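GAF (Saccharomyces cerevisiae, PDB 1F5M) catalyses the thioredoxin-linked reduction of free L-methionine (R)-S-oxide to methionine and takes part in protection against oxidative stress. Local coordinates at residues 60-65 / 156-161; 68-73 / 88-93; 102-107 / 145-150; 131-136 / 164-169. All blocks are in the same frame, centred on the assembly; numbering follows the deposited sequence.

Interaction 1: 60-65 / 156-161; sequences LAVDIN and EGFDHV
Val-62 and Ile-64 meet Gly-157 and Phe-158 where two connecting segments of the GAF domain pass each other. The close part is small and made by methyl groups, one against a backbone carbonyl, both against a ring. Val-62 turns its CG1 branch anti to the backbone N (chi1 174°), which sends that methyl to the chain at Gly-157. There Val-62 CG1 lies 4.0 Å from Gly-157 O. The same methyl is near the far end of the Phe-158 ring. Ile-64 reaches that end too, with its CG2 methyl 4.3 Å from Phe-158 CZ. Both methyls approach the ring obliquely.

The outer side is looser and more polar. Ala-61, next to Val-62, is exposed and ends the helix before it with a Schellman motif. Asp-159, also exposed, is the N-cap of the following helix. Its OD2 accepts from Val-161 N at 2.8 Å, in a bent bond of 142° that meets the anti side of the carboxylate. Helix 42-59 packs on Val-62 and Ile-64 through Tyr-57. Phe-158 rests on Ile-150 and Cys-152 of strand 144-152, and helix 21-36 touches both Leu-60 and Val-161.

Interaction 2: 68-73 / 88-93; sequences GFYVTQ and KVACQM
Tyr-70 reaches out from its strand and gives its hydroxyl proton to the backbone carbonyl of Cys-91. It has by far the most surface buried by this contact. Its CG lies opposite the carbonyl carbon, beside the backbone N (chi1 -82°), which carries the ring out to the loop. The bond from Tyr-70 OH to Cys-91 O is short, at 2.7 Å. The donor stands at a C=O...donor angle of 132° and is tilted 19° from the carbonyl plane. The oxygen sits at the ring edge, near the ring plane, with Cys-91 O 3.3 Å from Tyr-70 CE2. Two small groups flank the hydroxyl: Ala-90 CB is 3.8 Å from Tyr-70 OH, and Cys-91 CB is 3.9 Å away. A phenylalanine here would probably leave Cys-91 O without this donor and the carbonyl less firmly held, although the disulfide of Cys-91 would remain.

Strand 64-72 lies inside the antiparallel GAF sheet, and the 88-93 loop passes over the face that carries Tyr-70. Cys-91 is joined by a disulfide to Cys-125, which also touches the Tyr-70 side chain.

Met-93, where strand 93-95 begins, is more loosely placed. Its CE stays 5.3 Å from Gln-73 NE2. Gln-92 bonds to His-9 and Leu-35 of the second subunit, and Ala-90 O accepts from Asn-48 of that subunit.

Interaction 3: 102-107 / 145-150; sequences GTAAST and LGVIDI
Val-147 holds its CG1 branch anti to the carbonyl carbon, beside the backbone N (chi1 -58°), and this turns CG1 to the helix at Ala-104 and Ala-105. That single methyl serves both alanines. Ala-104 CB is 4.3 Å from Val-147 CG1, and Ala-105 CB is at the same distance from it. The methyl thus meets two successive residues of one helical turn. The contact is apolar and buried. Both alanine side chains are short, so the helix backbone comes near the strand: the CA atoms of Ala-105 and Val-147 are 6.8 Å apart.

The helical segment is also tied within itself, on the side turned from the strand. Thr-103 O accepts from Thr-107 N and also from Thr-107 OG1, which is 2.8 Å from Thr-103 O. The two donors come from opposite faces of the carbonyl plane, with the hydroxyl tilted 30° out of it.

Helix 99-107 covers one face of the GAF sheet here. Val-134 of strand 131-138 packs on both Ala-104 and Val-147, and Tyr-70 of strand 64-72 touches Val-147 as well. Ile-148, the next residue of strand 144-152, instead packs on Ala-170 of helix 160-176.

Interaction 4: 131-136 / 164-169; sequences SEIVVP and EFLEKL
Leu-166 and Glu-167 of helix 160-176 pack on Ile-133 and Val-135, so that the helix covers one face of the antiparallel GAF sheet. The axes of segments 131-136 and 164-169 approach to 8.3 Å, and their directions differ by 34°. Early in the helical segment, Phe-165 turns to helix 21-36 instead, where it meets Leu-25 and Leu-29. That places 160-176 between the sheet and an outer helix.

Leu-166 comes next and faces the strand. It lies across Val-135, with Leu-166 CB 3.6 Å from Val-135 CG2. Further out, Leu-166 CD1 is 3.8 Å from the same methyl. The leucine also meets Ile-133 tip to tip, CD1 to CD1, at 4.1 Å. Ile-133 extends to that point because its CG1 is anti to the backbone N (chi1 -178°).

Glu-167 uses its aliphatic part. Its CG passes across the other branch of Val-135, while OE2 bonds to Thr-110 OG1, in the loop before strand 111-113. The two methyls of Val-135 thus spread over two neighbouring helix residues, CG2 on Leu-166 and CG1 mainly on Glu-167. An alanine in its place is likely to open a gap under Leu-166 and leave the Glu-167 stem without its apolar support. Val-135 CG1 lies 3.5 Å from Glu-167 CG.

In the fold
From the N terminus, segment 60-65 opens the longest loop, which interaction 1 closes at 156-161. Interaction 2 closes a short loop inside it, between 68-73 and 88-93. Interaction 3 opens later, at 102-107, and closes at 145-150, also nested in interaction 1. Interaction 4 opens at 131-136, inside the loop of interaction 3. It closes only at 164-169, so it crosses both interaction 3 and interaction 1. The sheet joins them: Thr-72 N pairs with Leu-145 O, and Ile-148 N with Val-135 O. Interaction 1 joins the start of strand 64-72 to the loop before helix 160-176. Interactions 2 and 3 fix a loop and a helix to one face. Interaction 4 fixes helix 160-176 to the other.

Interaction 1: 60-65 / 156-161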
loop_
_atom_site.group_PDB
_atom_site.type_symbol
_atom_site.label_atom_id
_atom_site.label_comp_id
_atom_site.label_asym_id
_atom_site.label_seq_id
_atom_site.Cartn_x
_atom_site.Cartn_y
_atom_site.Cartn_z
ATOM N N LEU B 60 -0.773 18.996 -3.439
ATOM C CA LEU B 60 -0.810 20.201 -2.574
ATOM C C LEU B 60 0.619 20.692 -2.361
ATOM O O LEU B 60 0.873 21.653 -1.611
ATOM C CB LEU B 60 -1.400 19.883 -1.202
ATOM C CG LEU B 60 -2.892 20.055 -0.903
ATOM C CD1 LEU B 60 -3.630 20.674 -2.057
ATOM C CD2 LEU B 60 -3.466 18.728 -0.535
ATOM N N ALA B 61 1.557 19.988 -2.979
ATOM C CA ALA B 61 2.961 20.338 -2.911
ATOM C C ALA B 61 3.577 20.261 -1.505
ATOM O O ALA B 61 4.411 21.089 -1.131
ATOM C CB ALA B 61 3.183 21.753 -3.541
ATOM N N VAL B 62 3.120 19.287 -0.724
ATOM C CA VAL B 62 3.656 19.006 0.581
ATOM C C VAL B 62 4.604 17.846 0.217
ATOM O O VAL B 62 4.187 16.862 -0.443
ATOM C CB VAL B 62 2.544 18.527 1.547
ATOM C CG1 VAL B 62 3.162 18.087 2.865
ATOM C CG2 VAL B 62 1.560 19.696 1.839
ATOM N N ASP B 63 5.871 17.948 0.610
ATOM C CA ASP B 63 6.846 16.910 0.248
ATOM C C ASP B 63 6.729 15.694 1.164
ATOM O O ASP B 63 7.620 15.417 1.960
ATOM C CB ASP B 63 8.243 17.529 0.309
ATOM C CG ASP B 63 9.281 16.745 -0.438
ATOM O OD1 ASP B 63 8.998 15.753 -1.165
ATOM O OD2 ASP B 63 10.435 17.150 -0.325
ATOM N N ILE B 64 5.616 14.964 1.069
ATOM C CA ILE B 64 5.430 13.799 1.923
ATOM C C ILE B 64 6.258 12.596 1.437
ATOM O O ILE B 64 6.623 12.524 0.263
ATOM C CB ILE B 64 3.934 13.382 2.014
ATOM C CG1 ILE B 64 3.425 12.977 0.622
ATOM C CG2 ILE B 64 3.103 14.551 2.580
ATOM C CD1 ILE B 64 2.246 12.094 0.676
ATOM N N ASN B 65 6.582 11.698 2.367
ATOM C CA ASN B 65 7.335 10.483 2.107
ATOM C C ASN B 65 6.593 9.257 2.622
ATOM O O ASN B 65 7.042 8.136 2.424
ATOM C CB ASN B 65 8.761 10.509 2.700
ATOM C CG ASN B 65 8.820 10.938 4.162
ATOM O OD1 ASN B 65 8.330 11.994 4.534
ATOM N ND2 ASN B 65 9.483 10.134 4.985
ATOM N N GLU B 156 7.175 21.208 10.005
ATOM C CA GLU B 156 5.935 21.964 9.866
ATOM C C GLU B 156 5.142 21.671 8.598
ATOM O O GLU B 156 4.617 22.580 7.939
ATOM C CB GLU B 156 6.257 23.471 9.928
ATOM C CG GLU B 156 6.894 23.950 11.249
ATOM C CD GLU B 156 7.827 25.181 11.070
ATOM O OE1 GLU B 156 8.659 25.453 11.976
ATOM O OE2 GLU B 156 7.740 25.890 10.028
ATOM N N GLY B 157 5.023 20.416 8.235
ATOM C CA GLY B 157 4.268 20.156 7.016
ATOM C C GLY B 157 2.748 20.101 7.148
ATOM O O GLY B 157 2.071 20.192 6.141
ATOM N N PHE B 158 2.220 19.994 8.371
ATOM C CA PHE B 158 0.764 19.856 8.614
ATOM C C PHE B 158 0.111 20.865 9.570
ATOM O O PHE B 158 0.777 21.431 10.446
ATOM C CB PHE B 158 0.483 18.453 9.133
ATOM C CG PHE B 158 1.092 17.384 8.306
ATOM C CD1 PHE B 158 2.280 16.770 8.695
ATOM C CD2 PHE B 158 0.502 17.009 7.101
ATOM C CE1 PHE B 158 2.890 15.780 7.889
ATOM C CE2 PHE B 158 1.086 16.037 6.279
ATOM C CZ PHE B 158 2.292 15.414 6.674
ATOM N N ASP B 159 -1.207 21.052 9.431
ATOM C CA ASP B 159 -1.916 22.001 10.287
ATOM C C ASP B 159 -3.317 21.456 10.602
ATOM O O ASP B 159 -3.669 20.337 10.182
ATOM C CB ASP B 159 -1.994 23.360 9.593
ATOM C CG ASP B 159 -2.753 23.303 8.281
ATOM O OD1 ASP B 159 -2.376 24.022 7.325
ATOM O OD2 ASP B 159 -3.736 22.567 8.212
ATOM N N HIS B 160 -4.129 22.221 11.308
ATOM C CA HIS B 160 -5.450 21.706 11.675
ATOM C C HIS B 160 -6.496 21.508 10.567
ATOM O O HIS B 160 -7.553 20.939 10.834
ATOM C CB HIS B 160 -6.026 22.519 12.830
ATOM C CG HIS B 160 -5.354 22.221 14.128
ATOM N ND1 HIS B 160 -4.099 22.690 14.435
ATOM C CD2 HIS B 160 -5.704 21.393 15.141
ATOM C CE1 HIS B 160 -3.699 22.161 15.579
ATOM N NE2 HIS B 160 -4.657 21.369 16.025
ATOM N N VAL B 161 -6.234 22.000 9.353
ATOM C CA VAL B 161 -7.148 21.742 8.246
ATOM C C VAL B 161 -6.900 20.269 7.857
ATOM O O VAL B 161 -7.814 19.565 7.462
ATOM C CB VAL B 161 -6.829 22.616 6.994
ATOM C CG1 VAL B 161 -7.238 21.851 5.677
ATOM C CG2 VAL B 161 -7.586 23.938 7.084
#

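Interaction 2: 68-73 / 88-93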
loop_
_atom_site.group_PDB
_atom_site.type_symbol
_atom_site.label_atom_id
_atom_site.label_comp_id
_atom_site.label_asym_id
_atom_site.label_seq_id
_atom_site.Cartn_x
_atom_site.Cartn_y
_atom_site.Cartn_z
ATOM N N GLY B 68 -0.151 6.350 5.091
ATOM C CA GLY B 68 -0.681 5.020 5.288
ATOM C C GLY B 68 -1.373 4.772 6.583
ATOM O O GLY B 68 -1.786 5.713 7.290
ATOM N N PHE B 69 -1.483 3.495 6.926
ATOM C CA PHE B 69 -2.209 3.077 8.126
ATOM C C PHE B 69 -1.568 2.004 9.014
ATOM O O PHE B 69 -0.747 1.189 8.541
ATOM C CB PHE B 69 -3.585 2.491 7.764
ATOM C CG PHE B 69 -4.452 3.392 6.910
ATOM C CD1 PHE B 69 -4.227 3.503 5.523
ATOM C CD2 PHE B 69 -5.424 4.200 7.514
ATOM C CE1 PHE B 69 -4.954 4.428 4.753
ATOM C CE2 PHE B 69 -6.160 5.136 6.735
ATOM C CZ PHE B 69 -5.914 5.246 5.366
ATOM N N TYR B 70 -2.009 2.001 10.291
ATOM C CA TYR B 70 -1.653 0.968 11.279
ATOM C C TYR B 70 -3.022 0.567 11.813
ATOM O O TYR B 70 -3.919 1.388 11.839
ATOM C CB TYR B 70 -0.794 1.498 12.418
ATOM C CG TYR B 70 0.667 1.582 12.033
ATOM C CD1 TYR B 70 1.156 2.671 11.300
ATOM C CD2 TYR B 70 1.547 0.544 12.342
ATOM C CE1 TYR B 70 2.465 2.716 10.890
ATOM C CE2 TYR B 70 2.889 0.588 11.924
ATOM C CZ TYR B 70 3.337 1.668 11.202
ATOM O OH TYR B 70 4.669 1.728 10.765
ATOM N N VAL B 71 -3.205 -0.669 12.247
ATOM C CA VAL B 71 -4.521 -1.066 12.708
ATOM C C VAL B 71 -4.281 -1.829 13.983
ATOM O O VAL B 71 -3.249 -2.468 14.154
ATOM C CB VAL B 71 -5.243 -1.983 11.674
ATOM C CG1 VAL B 71 -5.398 -1.246 10.308
ATOM C CG2 VAL B 71 -4.443 -3.273 11.506
ATOM N N THR B 72 -5.237 -1.748 14.886
ATOM C CA THR B 72 -5.086 -2.392 16.176
ATOM C C THR B 72 -5.099 -3.894 15.971
ATOM O O THR B 72 -5.977 -4.433 15.296
ATOM C CB THR B 72 -6.208 -1.927 17.140
ATOM O OG1 THR B 72 -6.168 -0.497 17.230
ATOM C CG2 THR B 72 -6.019 -2.514 18.554
ATOM N N GLN B 73 -4.075 -4.551 16.498
ATOM C CA GLN B 73 -3.986 -5.995 16.387
ATOM C C GLN B 73 -5.225 -6.589 17.059
ATOM O O GLN B 73 -5.575 -6.201 18.183
ATOM C CB GLN B 73 -2.730 -6.507 17.089
ATOM C CG GLN B 73 -2.623 -8.025 17.054
ATOM C CD GLN B 73 -1.437 -8.549 17.846
ATOM O OE1 GLN B 73 -1.015 -7.944 18.846
ATOM N NE2 GLN B 73 -0.900 -9.694 17.421
ATOM N N LYS B 88 8.100 4.456 1.656
ATOM C CA LYS B 88 9.150 3.480 1.868
ATOM C C LYS B 88 8.805 2.529 2.992
ATOM O O LYS B 88 7.949 2.839 3.794
ATOM C CB LYS B 88 10.466 4.186 2.159
ATOM C CG LYS B 88 10.896 5.059 1.013
ATOM C CD LYS B 88 12.136 5.811 1.407
ATOM C CE LYS B 88 12.723 6.536 0.185
ATOM N NZ LYS B 88 13.883 7.353 0.621
ATOM N N VAL B 89 9.455 1.354 2.998
ATOM C CA VAL B 89 9.290 0.305 4.021
ATOM C C VAL B 89 9.248 0.938 5.448
ATOM O O VAL B 89 9.982 1.876 5.757
ATOM C CB VAL B 89 10.444 -0.733 3.833
ATOM C CG1 VAL B 89 10.599 -1.634 5.040
ATOM C CG2 VAL B 89 10.114 -1.606 2.567
ATOM N N ALA B 90 8.378 0.399 6.303
ATOM C CA ALA B 90 8.130 0.940 7.625
ATOM C C ALA B 90 8.075 -0.098 8.742
ATOM O O ALA B 90 8.007 -1.308 8.479
ATOM C CB ALA B 90 6.808 1.695 7.592
ATOM N N CYS B 91 8.066 0.417 9.976
ATOM C CA CYS B 91 8.022 -0.387 11.191
ATOM C C CYS B 91 6.750 -1.256 11.183
ATOM O O CYS B 91 5.668 -0.796 10.802
ATOM C CB CYS B 91 8.042 0.541 12.418
ATOM S SG CYS B 91 9.148 2.003 12.357
ATOM N N GLN B 92 6.897 -2.515 11.585
ATOM C CA GLN B 92 5.818 -3.497 11.589
ATOM C C GLN B 92 4.833 -3.448 12.751
ATOM O O GLN B 92 3.652 -3.829 12.621
ATOM C CB GLN B 92 6.431 -4.910 11.512
ATOM C CG GLN B 92 7.415 -5.095 10.368
ATOM C CD GLN B 92 8.858 -4.918 10.782
ATOM O OE1 GLN B 92 9.193 -4.030 11.596
ATOM N NE2 GLN B 92 9.740 -5.766 10.226
ATOM N N MET B 93 5.287 -2.964 13.899
ATOM C CA MET B 93 4.395 -2.952 15.028
ATOM C C MET B 93 4.744 -1.775 15.897
ATOM O O MET B 93 5.904 -1.431 15.996
ATOM C CB MET B 93 4.586 -4.277 15.804
ATOM C CG MET B 93 3.833 -4.407 17.107
ATOM S SD MET B 93 4.051 -6.108 17.795
ATOM C CE MET B 93 3.633 -7.171 16.258
#

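Interaction 3: 102-107 / 145-150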
loop_
_atom_site.group_PDB
_atom_site.type_symbol
_atom_site.label_atom_id
_atom_site.label_comp_id
_atom_site.label_asym_id
_atom_site.label_seq_id
_atom_site.Cartn_x
_atom_site.Cartn_y
_atom_site.Cartn_z
ATOM N N GLY B 102 1.732 5.583 18.285
ATOM C CA GLY B 102 1.279 4.925 19.504
ATOM C C GLY B 102 0.598 5.908 20.455
ATOM O O GLY B 102 -0.308 5.541 21.210
ATOM N N THR B 103 0.993 7.168 20.418
ATOM C CA THR B 103 0.334 8.118 21.321
ATOM C C THR B 103 -1.028 8.566 20.748
ATOM O O THR B 103 -1.996 8.827 21.504
ATOM C CB THR B 103 1.269 9.248 21.605
ATOM O OG1 THR B 103 2.490 8.681 22.095
ATOM C CG2 THR B 103 0.704 10.194 22.664
ATOM N N ALA B 104 -1.139 8.610 19.420
ATOM C CA ALA B 104 -2.435 8.974 18.838
ATOM C C ALA B 104 -3.435 7.890 19.220
ATOM O O ALA B 104 -4.636 8.151 19.371
ATOM C CB ALA B 104 -2.344 9.047 17.330
ATOM N N ALA B 105 -2.933 6.664 19.330
ATOM C CA ALA B 105 -3.768 5.507 19.657
ATOM C C ALA B 105 -4.174 5.440 21.126
ATOM O O ALA B 105 -5.338 5.211 21.421
ATOM C CB ALA B 105 -3.065 4.181 19.231
ATOM N N SER B 106 -3.227 5.633 22.037
ATOM C CA SER B 106 -3.542 5.611 23.464
ATOM C C SER B 106 -4.398 6.823 23.930
ATOM O O SER B 106 -5.343 6.660 24.716
ATOM C CB SER B 106 -2.245 5.574 24.279
ATOM O OG SER B 106 -1.437 6.681 23.929
ATOM N N THR B 107 -4.073 8.023 23.441
ATOM C CA THR B 107 -4.801 9.228 23.845
ATOM C C THR B 107 -6.078 9.456 23.055
ATOM O O THR B 107 -6.934 10.249 23.462
ATOM C CB THR B 107 -3.936 10.515 23.676
ATOM O OG1 THR B 107 -3.802 10.826 22.284
ATOM C CG2 THR B 107 -2.548 10.342 24.277
ATOM N N LEU B 145 -9.414 1.815 16.390
ATOM C CA LEU B 145 -9.372 0.701 15.418
ATOM C C LEU B 145 -8.011 0.688 14.695
ATOM O O LEU B 145 -7.526 -0.348 14.221
ATOM C CB LEU B 145 -10.513 0.891 14.415
ATOM C CG LEU B 145 -11.931 0.754 14.993
ATOM C CD1 LEU B 145 -12.991 0.910 13.890
ATOM C CD2 LEU B 145 -12.048 -0.615 15.623
ATOM N N GLY B 146 -7.410 1.876 14.610
ATOM C CA GLY B 146 -6.114 2.043 13.972
ATOM C C GLY B 146 -5.821 3.526 13.811
ATOM O O GLY B 146 -6.528 4.381 14.359
ATOM N N VAL B 147 -4.775 3.860 13.062
ATOM C CA VAL B 147 -4.455 5.264 12.853
ATOM C C VAL B 147 -4.128 5.531 11.403
ATOM O O VAL B 147 -3.784 4.609 10.639
ATOM C CB VAL B 147 -3.217 5.727 13.658
ATOM C CG1 VAL B 147 -3.417 5.503 15.160
ATOM C CG2 VAL B 147 -1.985 4.979 13.171
ATOM N N ILE B 148 -4.299 6.790 11.021
ATOM C CA ILE B 148 -3.950 7.273 9.699
ATOM C C ILE B 148 -2.657 8.021 9.991
ATOM O O ILE B 148 -2.620 8.894 10.872
ATOM C CB ILE B 148 -4.979 8.261 9.156
ATOM C CG1 ILE B 148 -6.383 7.643 9.174
ATOM C CG2 ILE B 148 -4.592 8.659 7.761
ATOM C CD1 ILE B 148 -7.456 8.559 8.575
ATOM N N ASP B 149 -1.608 7.680 9.247
ATOM C CA ASP B 149 -0.277 8.240 9.470
ATOM C C ASP B 149 0.356 8.845 8.204
ATOM O O ASP B 149 0.493 8.165 7.128
ATOM C CB ASP B 149 0.614 7.090 10.026
ATOM C CG ASP B 149 2.003 7.541 10.522
ATOM O OD1 ASP B 149 2.269 8.750 10.689
ATOM O OD2 ASP B 149 2.844 6.647 10.800
ATOM N N ILE B 150 0.703 10.114 8.283
ATOM C CA ILE B 150 1.391 10.763 7.145
ATOM C C ILE B 150 2.726 11.346 7.569
ATOM O O ILE B 150 2.777 12.115 8.572
ATOM C CB ILE B 150 0.539 11.897 6.563
ATOM C CG1 ILE B 150 -0.892 11.407 6.339
ATOM C CG2 ILE B 150 1.138 12.399 5.266
ATOM C CD1 ILE B 150 -1.815 12.465 5.637
#

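Interaction 4: 131-136 / 164-169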
loop_
_atom_site.group_PDB
_atom_site.type_symbol
_atom_site.label_atom_id
_atom_site.label_comp_id
_atom_site.label_asym_id
_atom_site.label_seq_id
_atom_site.Cartn_x
_atom_site.Cartn_y
_atom_site.Cartn_z
ATOM N N SER B 131 8.451 15.931 9.886
ATOM C CA SER B 131 7.197 16.296 10.529
ATOM C C SER B 131 6.230 15.208 10.240
ATOM O O SER B 131 6.450 14.435 9.308
ATOM C CB SER B 131 6.657 17.678 10.095
ATOM O OG SER B 131 6.437 17.807 8.717
ATOM N N GLU B 132 5.160 15.137 11.041
ATOM C CA GLU B 132 4.199 14.042 10.955
ATOM C C GLU B 132 2.823 14.386 11.555
ATOM O O GLU B 132 2.685 15.252 12.443
ATOM C CB GLU B 132 4.811 12.812 11.697
ATOM C CG GLU B 132 4.053 11.472 11.561
ATOM C CD GLU B 132 4.781 10.226 12.182
ATOM O OE1 GLU B 132 4.187 9.117 12.212
ATOM O OE2 GLU B 132 5.948 10.324 12.634
ATOM N N ILE B 133 1.793 13.738 11.031
ATOM C CA ILE B 133 0.434 13.901 11.542
ATOM C C ILE B 133 -0.190 12.525 11.651
ATOM O O ILE B 133 -0.112 11.687 10.705
ATOM C CB ILE B 133 -0.433 14.830 10.654
ATOM C CG1 ILE B 133 -1.828 15.004 11.274
ATOM C CG2 ILE B 133 -0.552 14.240 9.244
ATOM C CD1 ILE B 133 -2.647 16.143 10.693
ATOM N N VAL B 134 -0.779 12.250 12.808
ATOM C CA VAL B 134 -1.416 10.945 13.028
ATOM C C VAL B 134 -2.797 11.150 13.573
ATOM O O VAL B 134 -3.000 11.843 14.579
ATOM C CB VAL B 134 -0.647 10.044 14.008
ATOM C CG1 VAL B 134 -1.314 8.671 14.068
ATOM C CG2 VAL B 134 0.780 9.912 13.565
ATOM N N VAL B 135 -3.756 10.576 12.858
ATOM C CA VAL B 135 -5.161 10.686 13.202
ATOM C C VAL B 135 -5.739 9.313 13.569
ATOM O O VAL B 135 -5.730 8.343 12.749
ATOM C CB VAL B 135 -5.945 11.294 12.016
ATOM C CG1 VAL B 135 -7.440 11.398 12.318
ATOM C CG2 VAL B 135 -5.367 12.642 11.651
ATOM N N PRO B 136 -6.251 9.183 14.800
ATOM C CA PRO B 136 -6.817 7.873 15.186
ATOM C C PRO B 136 -8.215 7.575 14.612
ATOM O O PRO B 136 -9.064 8.460 14.494
ATOM C CB PRO B 136 -6.817 7.941 16.705
ATOM C CG PRO B 136 -7.151 9.352 16.954
ATOM C CD PRO B 136 -6.350 10.150 15.908
ATOM N N GLU B 164 -8.717 18.213 10.355
ATOM C CA GLU B 164 -10.145 18.280 10.167
ATOM C C GLU B 164 -10.550 17.311 9.062
ATOM O O GLU B 164 -11.479 16.512 9.266
ATOM C CB GLU B 164 -10.594 19.699 9.807
ATOM C CG GLU B 164 -12.096 19.843 9.732
ATOM C CD GLU B 164 -12.554 21.288 9.661
ATOM O OE1 GLU B 164 -13.511 21.593 10.381
ATOM O OE2 GLU B 164 -11.968 22.119 8.905
ATOM N N PHE B 165 -9.885 17.370 7.917
ATOM C CA PHE B 165 -10.236 16.441 6.830
ATOM C C PHE B 165 -9.878 14.998 7.145
ATOM O O PHE B 165 -10.622 14.074 6.769
ATOM C CB PHE B 165 -9.598 16.849 5.488
ATOM C CG PHE B 165 -10.438 17.863 4.690
ATOM C CD1 PHE B 165 -10.100 19.235 4.667
ATOM C CD2 PHE B 165 -11.592 17.450 3.990
ATOM C CE1 PHE B 165 -10.890 20.182 3.965
ATOM C CE2 PHE B 165 -12.412 18.392 3.273
ATOM C CZ PHE B 165 -12.058 19.757 3.259
ATOM N N LEU B 166 -8.758 14.761 7.824
ATOM C CA LEU B 166 -8.411 13.368 8.083
ATOM C C LEU B 166 -9.330 12.768 9.138
ATOM O O LEU B 166 -9.548 11.551 9.136
ATOM C CB LEU B 166 -6.962 13.222 8.512
ATOM C CG LEU B 166 -5.936 13.544 7.440
ATOM C CD1 LEU B 166 -4.523 13.543 8.073
ATOM C CD2 LEU B 166 -5.996 12.506 6.342
ATOM N N GLU B 167 -9.858 13.586 10.056
ATOM C CA GLU B 167 -10.762 13.017 11.052
ATOM C C GLU B 167 -12.091 12.701 10.382
ATOM O O GLU B 167 -12.791 11.826 10.842
ATOM C CB GLU B 167 -10.953 13.953 12.274
ATOM C CG GLU B 167 -9.683 13.994 13.145
ATOM C CD GLU B 167 -9.875 14.603 14.528
ATOM O OE1 GLU B 167 -10.843 15.372 14.709
ATOM O OE2 GLU B 167 -9.041 14.314 15.434
ATOM N N LYS B 168 -12.447 13.391 9.299
ATOM C CA LYS B 168 -13.703 13.079 8.613
ATOM C C LYS B 168 -13.494 11.748 7.885
ATOM O O LYS B 168 -14.384 10.885 7.857
ATOM C CB LYS B 168 -14.030 14.109 7.558
ATOM C CG LYS B 168 -14.635 15.403 8.094
ATOM C CD LYS B 168 -14.661 16.478 6.983
ATOM C CE LYS B 168 -15.282 17.768 7.520
ATOM N NZ LYS B 168 -15.237 18.883 6.537
ATOM N N LEU B 169 -12.295 11.601 7.330
ATOM C CA LEU B 169 -11.941 10.399 6.589
ATOM C C LEU B 169 -11.933 9.176 7.493
ATOM O O LEU B 169 -12.325 8.089 7.071
ATOM C CB LEU B 169 -10.559 10.550 5.937
ATOM C CG LEU B 169 -10.059 9.312 5.144
ATOM C CD1 LEU B 169 -11.036 9.005 3.988
ATOM C CD2 LEU B 169 -8.660 9.610 4.576
#